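Local atomic coordinates of Csc2 (Thermofilum pendens, PDB entry 4TXD), a protein that probably binds RNA as the Cas7-family subunit of a type I-D CRISPR system in prokaryotic immunity, and carries a zinc ion. Residues F199-F203 against T294-A299; T74-T78 against P90-K96. All blocks are in the same frame, centred on the assembly; numbering follows the deposited sequence. Where two conformers were deposited one is given.

Interaction 1 of 2, residues F199-F203 against T294-A299; sequences FDPAF and TAYDLA
The first turn of helix 295-301 settles against strand 197-204 of the central antiparallel sheet, held by Asp200 at the helix start and by Phe203 along its flank. Asp200 OD2 takes the N-H of Ala295, with Ala295 N 2.9 Å from Asp200 OD2; the angle of 175° at the hydrogen makes this bond almost straight, and OD2 spends its anti lone pair on it. Arg244, on the neighbouring strand 240-247, forms a salt bridge with the same oxygen through NE, so both the arginine and the helix start are likely to stabilise the negative charge. A water accepts from Tyr296 N at 2.9 Å and donates weakly to Asp200 OD2, while Thr294 is the N-cap, its OG1 accepting from Asp297 N at 3.1 Å. Phe203 points toward the helix and Ala202 away from it, so the helix packs on one side of the antiparallel sheet, consistent with the RRM-like fold expected of a Cas7-family protein. CG of Phe203 stands beside its backbone N (chi1 -59°), which carries the ring to the helix: Phe203 CE1 approaches Tyr296 N to 3.4 Å. Tyr296 brings its ring edge over one Phe203 face in a T-shaped stack, centroids 5.6 Å apart and planes at 78°, and its OH reaches on to the backbone N of Glu81. Ala295 CB meets the Phe203 ring at its edge, in plane, 3.9 Å from Phe203 CD1, and also sits 3.4 Å from Pro201 O. One turn later Ala299 CB rests 3.7 Å from Phe203 CB.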
loop_
_atom_site.group_PDB
_atom_site.type_symbol
_atom_site.label_atom_id
_atom_site.label_comp_id
_atom_site.label_asym_id
_atom_site.label_seq_id
_atom_site.Cartn_x
_atom_site.Cartn_y
_atom_site.Cartn_z
ATOM N N PHE A 199 -3.651 2.250 5.627
ATOM C CA PHE A 199 -2.847 1.438 6.547
ATOM C C PHE A 199 -3.044 1.832 8.005
ATOM O O PHE A 199 -3.067 3.022 8.326
ATOM C CB PHE A 199 -1.357 1.552 6.227
ATOM C CG PHE A 199 -0.930 0.812 4.999
ATOM C CD1 PHE A 199 -0.715 -0.560 5.037
ATOM C CD2 PHE A 199 -0.729 1.495 3.802
ATOM C CE1 PHE A 199 -0.312 -1.255 3.896
ATOM C CE2 PHE A 199 -0.325 0.816 2.659
ATOM C CZ PHE A 199 -0.118 -0.560 2.699
ATOM N N ASP A 200 -3.147 0.831 8.881
ATOM C CA ASP A 200 -2.837 1.016 10.304
ATOM C C ASP A 200 -1.334 1.258 10.407
ATOM O O ASP A 200 -0.595 0.952 9.472
ATOM C CB ASP A 200 -3.195 -0.225 11.141
ATOM C CG ASP A 200 -4.672 -0.412 11.353
ATOM O OD1 ASP A 200 -5.492 0.315 10.755
ATOM O OD2 ASP A 200 -5.013 -1.336 12.129
ATOM N N PRO A 201 -0.861 1.777 11.557
ATOM C CA PRO A 201 0.583 1.632 11.808
ATOM C C PRO A 201 0.931 0.146 11.898
ATOM O O PRO A 201 0.054 -0.630 12.274
ATOM C CB PRO A 201 0.796 2.317 13.176
ATOM C CG PRO A 201 -0.473 3.117 13.426
ATOM C CD PRO A 201 -1.572 2.368 12.704
ATOM N N ALA A 202 2.167 -0.242 11.576
ATOM C CA ALA A 202 2.596 -1.608 11.823
ATOM C C ALA A 202 3.459 -1.656 13.091
ATOM O O ALA A 202 4.466 -0.946 13.205
ATOM C CB ALA A 202 3.344 -2.167 10.629
ATOM N N PHE A 203 3.047 -2.464 14.040
ATOM C CA PHE A 203 3.658 -2.526 15.354
ATOM C C PHE A 203 4.594 -3.736 15.584
ATOM O O PHE A 203 4.221 -4.830 15.353
ATOM C CB PHE A 203 2.573 -2.590 16.420
ATOM C CG PHE A 203 1.630 -1.435 16.429
ATOM C CD1 PHE A 203 0.513 -1.434 15.643
ATOM C CD2 PHE A 203 1.841 -0.377 17.255
ATOM C CE1 PHE A 203 -0.359 -0.390 15.660
ATOM C CE2 PHE A 203 0.977 0.672 17.283
ATOM C CZ PHE A 203 -0.125 0.671 16.480
ATOM N N THR A 294 -7.608 -4.544 14.698
ATOM C CA THR A 294 -6.649 -3.476 14.389
ATOM C C THR A 294 -5.251 -4.017 14.598
ATOM O O THR A 294 -5.056 -4.927 15.407
ATOM C CB THR A 294 -6.819 -2.197 15.272
ATOM O OG1 THR A 294 -6.399 -2.467 16.615
ATOM C CG2 THR A 294 -8.267 -1.657 15.272
ATOM N N ALA A 295 -4.274 -3.456 13.920
ATOM C CA ALA A 295 -2.918 -3.890 14.094
ATOM C C ALA A 295 -2.476 -3.746 15.554
ATOM O O ALA A 295 -1.842 -4.597 16.083
ATOM C CB ALA A 295 -1.998 -3.115 13.198
ATOM N N TYR A 296 -2.841 -2.644 16.165
ATOM C CA TYR A 296 -2.542 -2.419 17.559
ATOM C C TYR A 296 -3.035 -3.537 18.471
ATOM O O TYR A 296 -2.311 -4.023 19.257
ATOM C CB TYR A 296 -3.099 -1.095 18.061
ATOM C CG TYR A 296 -2.848 -0.890 19.537
ATOM C CD1 TYR A 296 -1.687 -0.334 19.985
ATOM C CD2 TYR A 296 -3.756 -1.295 20.472
ATOM C CE1 TYR A 296 -1.444 -0.166 21.309
ATOM C CE2 TYR A 296 -3.517 -1.138 21.805
ATOM C CZ TYR A 296 -2.355 -0.567 22.221
ATOM O OH TYR A 296 -2.115 -0.395 23.522
ATOM N N ASP A 297 -4.300 -3.895 18.352
ATOM C CA ASP A 297 -4.862 -4.910 19.211
ATOM C C ASP A 297 -4.168 -6.242 19.009
ATOM O O ASP A 297 -3.920 -6.943 19.927
ATOM C CB ASP A 297 -6.372 -5.023 19.018
ATOM C CG ASP A 297 -7.097 -3.814 19.493
ATOM O OD1 ASP A 297 -6.647 -3.178 20.415
ATOM O OD2 ASP A 297 -8.131 -3.502 18.950
ATOM N N LEU A 298 -3.847 -6.554 17.773
ATOM C CA LEU A 298 -3.198 -7.799 17.471
ATOM C C LEU A 298 -1.807 -7.855 18.076
ATOM O O LEU A 298 -1.416 -8.825 18.638
ATOM C CB LEU A 298 -3.159 -8.028 15.977
ATOM C CG LEU A 298 -4.509 -8.266 15.310
ATOM C CD1 LEU A 298 -4.387 -8.291 13.812
ATOM C CD2 LEU A 298 -5.107 -9.555 15.794
ATOM N N ALA A 299 -1.081 -6.775 17.952
ATOM C CA ALA A 299 0.238 -6.691 18.506
ATOM C C ALA A 299 0.200 -6.768 20.028
ATOM O O ALA A 299 0.981 -7.425 20.607
ATOM C CB ALA A 299 0.931 -5.438 18.059
HETATM O O HOH W 1 -3.841 -0.259 14.785
#

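Interaction 2 of 2, residues T74-T78 against P90-K96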
loop_
_atom_site.group_PDB
_atom_site.type_symbol
_atom_site.label_atom_id
_atom_site.label_comp_id
_atom_site.label_asym_id
_atom_site.label_seq_id
_atom_site.Cartn_x
_atom_site.Cartn_y
_atom_site.Cartn_z
ATOM N N THR A 74 6.189 13.144 13.892
ATOM C CA THR A 74 6.373 11.760 13.404
ATOM C C THR A 74 7.082 10.894 14.447
ATOM O O THR A 74 7.906 11.378 15.226
ATOM C CB THR A 74 7.170 11.690 12.080
ATOM O OG1 THR A 74 8.461 12.279 12.251
ATOM C CG2 THR A 74 6.418 12.399 10.949
ATOM N N ILE A 75 6.765 9.607 14.470
ATOM C CA ILE A 75 7.268 8.763 15.542
ATOM C C ILE A 75 7.843 7.456 15.022
ATOM O O ILE A 75 7.456 6.980 13.956
ATOM C CB ILE A 75 6.170 8.428 16.574
ATOM C CG1 ILE A 75 5.068 7.593 15.933
ATOM C CG2 ILE A 75 5.606 9.730 17.236
ATOM C CD1 ILE A 75 4.094 7.009 16.937
ATOM N N ASN A 76 8.780 6.906 15.789
ATOM C CA ASN A 76 9.379 5.596 15.518
ATOM C C ASN A 76 9.112 4.578 16.621
ATOM O O ASN A 76 9.374 3.385 16.455
ATOM C CB ASN A 76 10.894 5.728 15.348
ATOM C CG ASN A 76 11.285 6.494 14.091
ATOM O OD1 ASN A 76 10.630 6.390 13.045
ATOM N ND2 ASN A 76 12.361 7.271 14.191
ATOM N N MET A 77 8.651 5.062 17.769
ATOM C CA MET A 77 8.421 4.202 18.926
ATOM C C MET A 77 7.056 4.529 19.499
ATOM O O MET A 77 6.646 5.694 19.528
ATOM C CB MET A 77 9.491 4.396 20.016
ATOM C CG MET A 77 10.901 4.070 19.600
ATOM S SD MET A 77 11.163 2.295 19.326
ATOM C CE MET A 77 11.292 1.671 20.990
ATOM N N THR A 78 6.371 3.504 19.984
ATOM C CA THR A 78 5.042 3.701 20.530
ATOM C C THR A 78 4.776 2.657 21.608
ATOM O O THR A 78 5.449 1.639 21.672
ATOM C CB THR A 78 3.961 3.618 19.427
ATOM O OG1 THR A 78 2.724 4.124 19.936
ATOM C CG2 THR A 78 3.767 2.160 18.943
ATOM N N PRO A 90 9.150 -0.437 18.483
ATOM C CA PRO A 90 9.225 0.228 17.178
ATOM C C PRO A 90 7.903 0.144 16.433
ATOM O O PRO A 90 7.154 -0.828 16.564
ATOM C CB PRO A 90 10.309 -0.561 16.421
ATOM C CG PRO A 90 11.014 -1.355 17.434
ATOM C CD PRO A 90 10.135 -1.518 18.636
ATOM N N VAL A 91 7.636 1.164 15.634
ATOM C CA VAL A 91 6.410 1.206 14.851
ATOM C C VAL A 91 6.709 1.775 13.470
ATOM O O VAL A 91 7.563 2.664 13.315
ATOM C CB VAL A 91 5.321 2.046 15.568
ATOM C CG1 VAL A 91 5.814 3.460 15.798
ATOM C CG2 VAL A 91 4.019 2.058 14.775
ATOM N N ILE A 92 6.047 1.226 12.462
ATOM C CA ILE A 92 6.127 1.762 11.115
ATOM C C ILE A 92 4.842 2.530 10.868
ATOM O O ILE A 92 3.775 1.938 10.734
ATOM C CB ILE A 92 6.305 0.647 10.056
ATOM C CG1 ILE A 92 7.483 -0.256 10.422
ATOM C CG2 ILE A 92 6.497 1.259 8.665
ATOM C CD1 ILE A 92 7.603 -1.498 9.534
ATOM N N GLN A 93 4.928 3.855 10.819
ATOM C CA GLN A 93 3.743 4.700 10.687
ATOM C C GLN A 93 3.067 4.509 9.317
ATOM O O GLN A 93 3.728 4.150 8.330
ATOM C CB GLN A 93 4.113 6.179 10.906
ATOM C CG GLN A 93 4.393 6.560 12.379
ATOM C CD GLN A 93 4.030 8.023 12.698
ATOM O OE1 GLN A 93 4.696 8.964 12.255
ATOM N NE2 GLN A 93 2.969 8.207 13.472
ATOM N N PRO A 94 1.750 4.737 9.254
ATOM C CA PRO A 94 0.970 4.569 8.018
ATOM C C PRO A 94 1.577 5.258 6.788
ATOM O O PRO A 94 1.599 4.649 5.720
ATOM C CB PRO A 94 -0.385 5.192 8.376
ATOM C CG PRO A 94 -0.514 4.952 9.839
ATOM C CD PRO A 94 0.886 5.127 10.391
ATOM N N GLN A 95 2.072 6.484 6.909
ATOM C CA GLN A 95 2.590 7.143 5.709
ATOM C C GLN A 95 3.913 6.525 5.222
ATOM O O GLN A 95 4.257 6.650 4.049
ATOM C CB GLN A 95 2.744 8.647 5.938
ATOM C CG GLN A 95 1.406 9.392 6.021
ATOM C CD GLN A 95 0.476 9.112 4.837
ATOM O OE1 GLN A 95 0.807 9.389 3.682
ATOM N NE2 GLN A 95 -0.696 8.561 5.128
ATOM N N LYS A 96 4.648 5.837 6.092
ATOM C CA LYS A 96 5.804 5.068 5.618
ATOM C C LYS A 96 5.355 3.820 4.854
ATOM O O LYS A 96 5.935 3.480 3.822
ATOM C CB LYS A 96 6.735 4.664 6.769
ATOM C CG LYS A 96 7.252 5.844 7.562
ATOM C CD LYS A 96 8.359 5.433 8.535
ATOM C CE LYS A 96 8.812 6.649 9.350
ATOM N NZ LYS A 96 9.914 6.301 10.269
HETATM O O HOH W 2 7.694 5.044 11.977
HETATM O O HOH W 3 8.812 8.556 11.759
#
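Asn76 is met crosswise by the stretched-out chain of Lys96, whose NZ lies 2.9 Å from Asn76 OD1 and almost in line with the C=O bond (162° at OD1). Beside them Asn76 O accepts from Val91 N at 2.9 Å, the donor lying above the carbonyl plane, and receives a CA-H...O contact from Pro90 CA at 3.2 Å. These bonds sit at the open end of the beta hairpin of strands 77-82 and 85-92, where Met77 and Pro90 form an antiparallel non-hydrogen-bonded pair. Their side chains run alongside each other in one direction, with Met77 SD 4.0 Å from Pro90 CD. Thr78 instead crosses Val91 at roughly 90°, its CG2 3.7 Å from Val91 CB. Gln93, in one of two modelled conformers and hence less certainly, lays its amide across Ile75 CG1; Ile75 N approaches Gln93 OE1 (3.1 Å) from above the carbonyl plane, 74° out of it. An alanine in place of Asn76 would probably leave Lys96 NZ short of one acceptor and Phe230 O without the amide N-H it now receives. With Gly273 O and Arg68 O, Asn76 OD1 gives the ammonium three acceptors for three hydrogens, for which nearby waters must compete, so its charge is probably balanced by amide and carbonyl dipoles.

From the N terminus, the chain first passes 74-78, runs through the hairpin and returns at 90-96, so interaction 2 closes a short loop of 11 intervening residues, nine of them in strands. Interaction 1 opens only at 199-203 and closes at 294-299 after 90 intervening residues. The two loops are therefore in series, neither nesting nor crossing. In space they adjoin, because strands 85-92 and 197-204 are neighbours in one sheet: Ala202 O and Ile92 N lie 2.8 Å apart, a probable hydrogen bond. Interaction 1 fastens helix 295-301 to strand 197-204, while interaction 2 joins the run leading into strand 77-82 to the end of strand 85-92 and the start of helix 94-115.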